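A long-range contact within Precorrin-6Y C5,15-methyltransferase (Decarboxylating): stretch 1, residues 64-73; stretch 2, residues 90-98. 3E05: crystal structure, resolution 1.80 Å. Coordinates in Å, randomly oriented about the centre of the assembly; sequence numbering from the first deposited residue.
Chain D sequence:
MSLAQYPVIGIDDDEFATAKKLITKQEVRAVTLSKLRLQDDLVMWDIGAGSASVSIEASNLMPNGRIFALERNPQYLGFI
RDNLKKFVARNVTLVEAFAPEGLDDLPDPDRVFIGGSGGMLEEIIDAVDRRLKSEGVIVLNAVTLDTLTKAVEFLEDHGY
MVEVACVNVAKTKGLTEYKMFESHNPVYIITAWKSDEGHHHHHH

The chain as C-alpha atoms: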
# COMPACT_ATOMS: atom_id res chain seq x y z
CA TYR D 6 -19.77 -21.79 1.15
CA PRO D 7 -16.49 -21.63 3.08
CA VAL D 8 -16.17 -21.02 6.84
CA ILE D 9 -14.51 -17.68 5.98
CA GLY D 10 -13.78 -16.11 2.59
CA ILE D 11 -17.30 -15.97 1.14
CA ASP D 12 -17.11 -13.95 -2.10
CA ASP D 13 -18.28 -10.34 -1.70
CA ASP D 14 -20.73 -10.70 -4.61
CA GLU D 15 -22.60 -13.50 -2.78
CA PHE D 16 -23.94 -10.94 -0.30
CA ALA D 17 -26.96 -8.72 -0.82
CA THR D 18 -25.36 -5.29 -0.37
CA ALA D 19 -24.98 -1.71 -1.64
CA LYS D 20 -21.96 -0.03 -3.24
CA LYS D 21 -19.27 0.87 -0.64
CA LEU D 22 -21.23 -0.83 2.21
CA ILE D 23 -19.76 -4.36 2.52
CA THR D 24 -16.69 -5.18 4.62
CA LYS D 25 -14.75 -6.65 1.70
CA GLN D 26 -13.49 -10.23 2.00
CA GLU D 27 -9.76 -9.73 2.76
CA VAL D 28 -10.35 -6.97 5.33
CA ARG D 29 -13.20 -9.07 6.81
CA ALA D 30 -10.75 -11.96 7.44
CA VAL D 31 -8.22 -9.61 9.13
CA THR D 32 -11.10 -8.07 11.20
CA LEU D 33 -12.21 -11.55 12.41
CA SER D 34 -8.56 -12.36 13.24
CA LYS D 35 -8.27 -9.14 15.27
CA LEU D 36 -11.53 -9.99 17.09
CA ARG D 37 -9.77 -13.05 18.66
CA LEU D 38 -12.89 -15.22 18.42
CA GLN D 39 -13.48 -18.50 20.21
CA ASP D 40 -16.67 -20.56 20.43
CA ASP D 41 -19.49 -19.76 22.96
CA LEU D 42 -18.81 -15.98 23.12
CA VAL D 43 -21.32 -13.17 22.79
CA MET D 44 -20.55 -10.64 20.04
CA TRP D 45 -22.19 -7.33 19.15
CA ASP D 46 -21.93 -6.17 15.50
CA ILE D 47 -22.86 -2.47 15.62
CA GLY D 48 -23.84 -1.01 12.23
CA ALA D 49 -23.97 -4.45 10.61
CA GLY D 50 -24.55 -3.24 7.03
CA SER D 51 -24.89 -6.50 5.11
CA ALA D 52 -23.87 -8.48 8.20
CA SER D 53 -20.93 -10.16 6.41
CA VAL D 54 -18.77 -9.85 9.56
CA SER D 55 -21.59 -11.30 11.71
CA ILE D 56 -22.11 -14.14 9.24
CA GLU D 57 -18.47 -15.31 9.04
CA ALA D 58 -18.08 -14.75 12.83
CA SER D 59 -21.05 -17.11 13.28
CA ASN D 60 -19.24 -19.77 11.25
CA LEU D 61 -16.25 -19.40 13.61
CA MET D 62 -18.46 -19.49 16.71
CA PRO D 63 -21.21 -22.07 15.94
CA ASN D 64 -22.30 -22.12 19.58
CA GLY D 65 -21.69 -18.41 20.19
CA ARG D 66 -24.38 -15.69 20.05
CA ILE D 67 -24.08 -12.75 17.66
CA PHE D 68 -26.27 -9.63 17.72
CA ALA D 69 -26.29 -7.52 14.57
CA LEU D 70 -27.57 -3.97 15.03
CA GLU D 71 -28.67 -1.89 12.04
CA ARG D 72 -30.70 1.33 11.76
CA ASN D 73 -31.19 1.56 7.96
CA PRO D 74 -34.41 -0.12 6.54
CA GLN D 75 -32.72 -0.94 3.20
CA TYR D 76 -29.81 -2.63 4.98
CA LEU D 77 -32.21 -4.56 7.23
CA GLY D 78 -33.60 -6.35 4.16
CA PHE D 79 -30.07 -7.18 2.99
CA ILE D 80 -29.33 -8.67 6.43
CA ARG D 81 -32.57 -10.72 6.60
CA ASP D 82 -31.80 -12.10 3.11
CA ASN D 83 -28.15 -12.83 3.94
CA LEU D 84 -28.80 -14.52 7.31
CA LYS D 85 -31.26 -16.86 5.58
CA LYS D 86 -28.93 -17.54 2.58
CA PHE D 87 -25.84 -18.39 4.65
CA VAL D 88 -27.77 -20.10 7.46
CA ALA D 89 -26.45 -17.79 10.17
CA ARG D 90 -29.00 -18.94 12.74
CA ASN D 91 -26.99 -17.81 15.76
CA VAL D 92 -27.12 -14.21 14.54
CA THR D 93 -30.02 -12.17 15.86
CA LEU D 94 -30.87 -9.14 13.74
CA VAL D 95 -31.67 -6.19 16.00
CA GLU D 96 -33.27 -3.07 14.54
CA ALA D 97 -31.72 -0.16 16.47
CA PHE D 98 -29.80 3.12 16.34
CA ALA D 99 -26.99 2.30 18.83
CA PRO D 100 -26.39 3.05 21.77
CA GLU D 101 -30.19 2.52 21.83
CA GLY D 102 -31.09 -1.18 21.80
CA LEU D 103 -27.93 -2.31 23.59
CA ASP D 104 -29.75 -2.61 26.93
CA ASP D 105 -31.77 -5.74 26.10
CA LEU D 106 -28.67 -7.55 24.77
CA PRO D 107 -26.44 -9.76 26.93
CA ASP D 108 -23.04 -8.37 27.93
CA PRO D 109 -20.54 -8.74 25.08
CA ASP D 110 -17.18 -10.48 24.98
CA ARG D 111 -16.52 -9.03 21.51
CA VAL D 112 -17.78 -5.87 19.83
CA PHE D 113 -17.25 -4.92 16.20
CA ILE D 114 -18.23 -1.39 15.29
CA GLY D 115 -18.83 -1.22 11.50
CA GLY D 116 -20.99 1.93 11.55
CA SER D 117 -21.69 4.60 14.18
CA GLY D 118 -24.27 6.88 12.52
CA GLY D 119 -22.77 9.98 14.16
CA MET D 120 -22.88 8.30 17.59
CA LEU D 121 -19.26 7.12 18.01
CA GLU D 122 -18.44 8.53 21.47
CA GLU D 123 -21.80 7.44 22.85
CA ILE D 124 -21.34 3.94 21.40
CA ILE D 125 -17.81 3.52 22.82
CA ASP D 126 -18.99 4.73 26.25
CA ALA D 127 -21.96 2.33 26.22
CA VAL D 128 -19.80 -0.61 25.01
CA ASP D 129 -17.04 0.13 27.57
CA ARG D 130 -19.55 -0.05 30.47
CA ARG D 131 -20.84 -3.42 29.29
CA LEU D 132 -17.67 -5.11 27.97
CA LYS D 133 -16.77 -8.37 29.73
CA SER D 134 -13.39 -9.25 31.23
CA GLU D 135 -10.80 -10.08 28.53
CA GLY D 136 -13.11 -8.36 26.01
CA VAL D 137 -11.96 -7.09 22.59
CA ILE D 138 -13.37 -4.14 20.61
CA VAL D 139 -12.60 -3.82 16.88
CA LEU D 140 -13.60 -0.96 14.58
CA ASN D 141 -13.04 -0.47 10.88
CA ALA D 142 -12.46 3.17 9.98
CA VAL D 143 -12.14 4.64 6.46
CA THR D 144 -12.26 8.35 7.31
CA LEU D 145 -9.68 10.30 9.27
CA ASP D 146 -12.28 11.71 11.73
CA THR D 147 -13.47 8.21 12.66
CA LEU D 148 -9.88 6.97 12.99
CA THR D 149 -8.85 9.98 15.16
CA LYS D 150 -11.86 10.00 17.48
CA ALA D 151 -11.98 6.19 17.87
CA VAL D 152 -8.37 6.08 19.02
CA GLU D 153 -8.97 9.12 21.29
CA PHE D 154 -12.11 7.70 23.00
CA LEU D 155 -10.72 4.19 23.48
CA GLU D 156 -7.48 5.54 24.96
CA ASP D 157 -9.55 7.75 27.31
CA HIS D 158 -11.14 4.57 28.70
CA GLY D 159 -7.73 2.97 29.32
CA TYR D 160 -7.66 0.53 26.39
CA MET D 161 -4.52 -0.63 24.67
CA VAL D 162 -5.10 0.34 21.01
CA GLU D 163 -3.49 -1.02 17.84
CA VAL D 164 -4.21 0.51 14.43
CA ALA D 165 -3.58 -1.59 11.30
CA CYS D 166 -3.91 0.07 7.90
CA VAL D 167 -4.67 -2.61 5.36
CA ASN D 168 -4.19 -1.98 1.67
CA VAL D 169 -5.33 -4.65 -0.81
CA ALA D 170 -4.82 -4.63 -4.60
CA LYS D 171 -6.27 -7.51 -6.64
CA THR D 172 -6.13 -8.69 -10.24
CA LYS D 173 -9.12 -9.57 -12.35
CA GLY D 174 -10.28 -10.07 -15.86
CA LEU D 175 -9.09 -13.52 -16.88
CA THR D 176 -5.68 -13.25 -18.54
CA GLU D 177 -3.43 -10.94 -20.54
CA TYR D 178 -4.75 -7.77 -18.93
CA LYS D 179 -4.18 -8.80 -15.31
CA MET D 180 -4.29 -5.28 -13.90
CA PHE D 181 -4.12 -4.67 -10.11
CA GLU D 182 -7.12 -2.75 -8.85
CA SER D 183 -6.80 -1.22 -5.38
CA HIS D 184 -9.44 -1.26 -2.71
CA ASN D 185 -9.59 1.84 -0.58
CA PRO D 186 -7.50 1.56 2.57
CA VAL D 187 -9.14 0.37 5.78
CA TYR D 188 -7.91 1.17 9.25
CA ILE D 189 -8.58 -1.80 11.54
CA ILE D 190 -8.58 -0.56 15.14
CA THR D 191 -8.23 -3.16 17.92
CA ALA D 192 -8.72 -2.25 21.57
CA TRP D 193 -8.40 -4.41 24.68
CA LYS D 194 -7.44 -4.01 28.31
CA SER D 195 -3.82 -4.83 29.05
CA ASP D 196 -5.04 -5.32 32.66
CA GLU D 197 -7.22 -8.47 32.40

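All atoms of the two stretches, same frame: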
# COMPACT_ATOMS: atom_id res chain seq x y z
N ASN D 64 -21.54 -22.14 18.34
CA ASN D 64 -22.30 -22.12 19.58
C ASN D 64 -22.26 -20.78 20.31
O ASN D 64 -22.80 -20.65 21.41
CB ASN D 64 -21.84 -23.26 20.49
CG ASN D 64 -22.02 -24.62 19.85
OD1 ASN D 64 -23.15 -25.09 19.66
ND2 ASN D 64 -20.92 -25.26 19.50
N GLY D 65 -21.63 -19.78 19.69
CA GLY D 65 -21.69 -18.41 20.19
C GLY D 65 -23.01 -17.72 19.85
O GLY D 65 -23.83 -18.28 19.11
N ARG D 66 -23.21 -16.52 20.39
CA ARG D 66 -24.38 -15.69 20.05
C ARG D 66 -23.96 -14.33 19.52
O ARG D 66 -23.24 -13.58 20.19
CB ARG D 66 -25.31 -15.51 21.26
CG ARG D 66 -25.97 -16.81 21.75
CD ARG D 66 -26.92 -16.56 22.91
NE ARG D 66 -26.21 -16.21 24.13
CZ ARG D 66 -26.77 -15.62 25.19
NH1 ARG D 66 -28.05 -15.29 25.17
NH2 ARG D 66 -26.03 -15.34 26.26
N ILE D 67 -24.43 -14.00 18.33
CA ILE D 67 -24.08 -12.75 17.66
C ILE D 67 -25.31 -11.87 17.48
O ILE D 67 -26.37 -12.33 17.05
CB ILE D 67 -23.37 -13.02 16.30
CG1 ILE D 67 -22.04 -13.75 16.53
CG2 ILE D 67 -23.11 -11.74 15.53
CD1 ILE D 67 -22.08 -15.19 16.22
N PHE D 68 -25.18 -10.59 17.83
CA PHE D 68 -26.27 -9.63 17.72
C PHE D 68 -25.86 -8.52 16.78
O PHE D 68 -24.89 -7.80 17.04
CB PHE D 68 -26.64 -9.10 19.11
CG PHE D 68 -27.09 -10.19 20.05
CD1 PHE D 68 -28.42 -10.59 20.09
CD2 PHE D 68 -26.17 -10.84 20.88
CE1 PHE D 68 -28.85 -11.62 20.94
CE2 PHE D 68 -26.58 -11.87 21.73
CZ PHE D 68 -27.92 -12.25 21.75
N ALA D 69 -26.59 -8.42 15.67
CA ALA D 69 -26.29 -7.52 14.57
C ALA D 69 -27.27 -6.36 14.56
O ALA D 69 -28.46 -6.54 14.23
CB ALA D 69 -26.33 -8.29 13.25
N LEU D 70 -26.76 -5.18 14.91
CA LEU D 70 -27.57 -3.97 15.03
C LEU D 70 -27.47 -3.10 13.79
O LEU D 70 -26.36 -2.77 13.35
CB LEU D 70 -27.17 -3.17 16.27
CG LEU D 70 -27.84 -3.55 17.58
CD1 LEU D 70 -27.16 -4.75 18.20
CD2 LEU D 70 -27.79 -2.38 18.54
N GLU D 71 -28.62 -2.72 13.25
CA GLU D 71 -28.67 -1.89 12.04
C GLU D 71 -29.89 -0.97 12.05
O GLU D 71 -31.00 -1.42 12.32
CB GLU D 71 -28.64 -2.78 10.79
CG GLU D 71 -28.74 -2.06 9.44
CD GLU D 71 -27.67 -1.00 9.24
OE1 GLU D 71 -26.47 -1.33 9.31
OE2 GLU D 71 -28.03 0.17 9.04
N ARG D 72 -29.65 0.31 11.76
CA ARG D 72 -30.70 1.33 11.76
C ARG D 72 -31.40 1.52 10.40
O ARG D 72 -32.58 1.87 10.36
CB ARG D 72 -30.14 2.68 12.27
CG ARG D 72 -29.17 3.37 11.31
CD ARG D 72 -28.39 4.48 12.00
NE ARG D 72 -27.88 5.49 11.07
CZ ARG D 72 -26.72 5.41 10.42
NH1 ARG D 72 -25.92 4.36 10.59
NH2 ARG D 72 -26.36 6.39 9.60
N ASN D 73 -30.68 1.30 9.31
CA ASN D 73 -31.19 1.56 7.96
C ASN D 73 -32.11 0.44 7.44
O ASN D 73 -31.67 -0.70 7.30
CB ASN D 73 -30.01 1.80 7.01
CG ASN D 73 -30.43 2.40 5.67
OD1 ASN D 73 -31.28 1.87 4.96
ND2 ASN D 73 -29.80 3.51 5.31
N ARG D 90 -27.86 -18.85 11.82
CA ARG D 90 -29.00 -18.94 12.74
C ARG D 90 -28.68 -18.37 14.10
O ARG D 90 -29.60 -17.94 14.82
CB ARG D 90 -29.48 -20.39 12.89
CG ARG D 90 -29.56 -21.16 11.60
CD ARG D 90 -30.89 -21.02 10.89
NE ARG D 90 -32.01 -21.53 11.67
CZ ARG D 90 -33.27 -21.53 11.26
NH1 ARG D 90 -33.60 -21.07 10.07
NH2 ARG D 90 -34.21 -22.00 12.07
N ASN D 91 -27.40 -18.35 14.46
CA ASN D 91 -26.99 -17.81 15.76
C ASN D 91 -26.72 -16.30 15.75
O ASN D 91 -26.22 -15.73 16.72
CB ASN D 91 -25.82 -18.61 16.36
CG ASN D 91 -24.59 -18.66 15.46
OD1 ASN D 91 -24.70 -18.68 14.23
ND2 ASN D 91 -23.42 -18.72 16.07
N VAL D 92 -27.08 -15.67 14.64
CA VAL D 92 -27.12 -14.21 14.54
C VAL D 92 -28.56 -13.73 14.73
O VAL D 92 -29.47 -14.16 14.01
CB VAL D 92 -26.57 -13.70 13.19
CG1 VAL D 92 -26.62 -12.19 13.14
CG2 VAL D 92 -25.14 -14.21 12.96
N THR D 93 -28.75 -12.84 15.69
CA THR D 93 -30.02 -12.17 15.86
C THR D 93 -29.94 -10.76 15.31
O THR D 93 -29.11 -9.96 15.75
CB THR D 93 -30.44 -12.17 17.34
OG1 THR D 93 -30.62 -13.53 17.77
CG2 THR D 93 -31.73 -11.41 17.54
N LEU D 94 -30.78 -10.47 14.33
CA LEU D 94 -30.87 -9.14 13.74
C LEU D 94 -31.67 -8.25 14.66
O LEU D 94 -32.82 -8.55 14.99
CB LEU D 94 -31.50 -9.20 12.35
CG LEU D 94 -31.91 -7.86 11.72
CD1 LEU D 94 -30.71 -6.90 11.57
CD2 LEU D 94 -32.59 -8.10 10.38
N VAL D 95 -31.05 -7.15 15.08
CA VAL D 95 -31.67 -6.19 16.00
C VAL D 95 -31.81 -4.85 15.28
O VAL D 95 -30.84 -4.29 14.78
CB VAL D 95 -30.84 -6.03 17.29
CG1 VAL D 95 -31.53 -5.08 18.27
CG2 VAL D 95 -30.57 -7.38 17.95
N GLU D 96 -33.03 -4.35 15.20
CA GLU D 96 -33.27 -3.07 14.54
C GLU D 96 -33.15 -1.93 15.57
O GLU D 96 -34.01 -1.76 16.44
CB GLU D 96 -34.64 -3.08 13.86
CG GLU D 96 -34.98 -1.78 13.15
CD GLU D 96 -36.37 -1.79 12.51
OE1 GLU D 96 -37.02 -2.86 12.43
OE2 GLU D 96 -36.79 -0.69 12.07
N ALA D 97 -32.06 -1.17 15.46
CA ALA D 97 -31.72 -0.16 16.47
C ALA D 97 -30.74 0.88 15.95
O ALA D 97 -29.99 0.62 15.01
CB ALA D 97 -31.15 -0.84 17.72
N PHE D 98 -30.75 2.04 16.60
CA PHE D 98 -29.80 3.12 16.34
C PHE D 98 -28.93 3.23 17.60
O PHE D 98 -29.22 4.03 18.48
CB PHE D 98 -30.57 4.42 16.05
CG PHE D 98 -29.70 5.62 15.68
CD1 PHE D 98 -28.38 5.47 15.27
CD2 PHE D 98 -30.25 6.90 15.72
CE1 PHE D 98 -27.61 6.59 14.92
CE2 PHE D 98 -29.49 8.02 15.37
CZ PHE D 98 -28.17 7.86 14.97

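The parallel ladder between these stretches begins with a side chain standing in for backbone: Asn91 ND2 donates to Gly65 O at 3.1 Å. Its chi1 of 57° (p) brings the amide end nearer to stretch 1 than its sideways CA-to-CB bond suggests, while its own backbone O accepts from Ile67 N at 3.0 Å. One residue thus supplies both a side-chain donor and a main-chain acceptor, and the short amide of asparagine is long enough to do it.

From there the pattern is regular. Ile67 O receives Thr93 N at 2.8 Å, Ala69 N reaches Thr93 O at 3.0 Å, Ala69 O receives Val95 N at 2.8 Å, and Glu71 N reaches Val95 O at 3.1 Å. Alternate residues on each strand thus carry the bonds, as parallel pairing demands. The ladder loosens at its far end, where the bond from Ala97 N to Glu71 O is weak at 3.3 Å.

Side chains sort by alternation. On one face, Ile67 CB lies 4.0 Å from Val92 CG2 and Ala69 CB 3.9 Å from Val92 CG1, so a valine with chi1 t packs against two neighbours; all three residues are buried. The methyl of Ala69 is enough to make its contact. On the other face, Leu70 CG meets Val95 CB at 3.9 Å, and Leu70 CD2 continues to Ala97 CB at 3.8 Å. Phe68 CD1 lies 3.8 Å from Thr93 CB, and the ring meets Val95 CG2 at its edge; beta-branched Thr93 suits a strand at this exposed position.

Beyond the ladder, Arg72 CD lies 3.4 Å from Phe98 CD1, an aliphatic contact with an aromatic ring at the exposed margin. Buried Glu71 has both carboxylate oxygens satisfied: OE2 accepts from Asn73 N at 2.9 Å, and OE1 is bonded elsewhere in the structure. Together the stretches bury 742 Å².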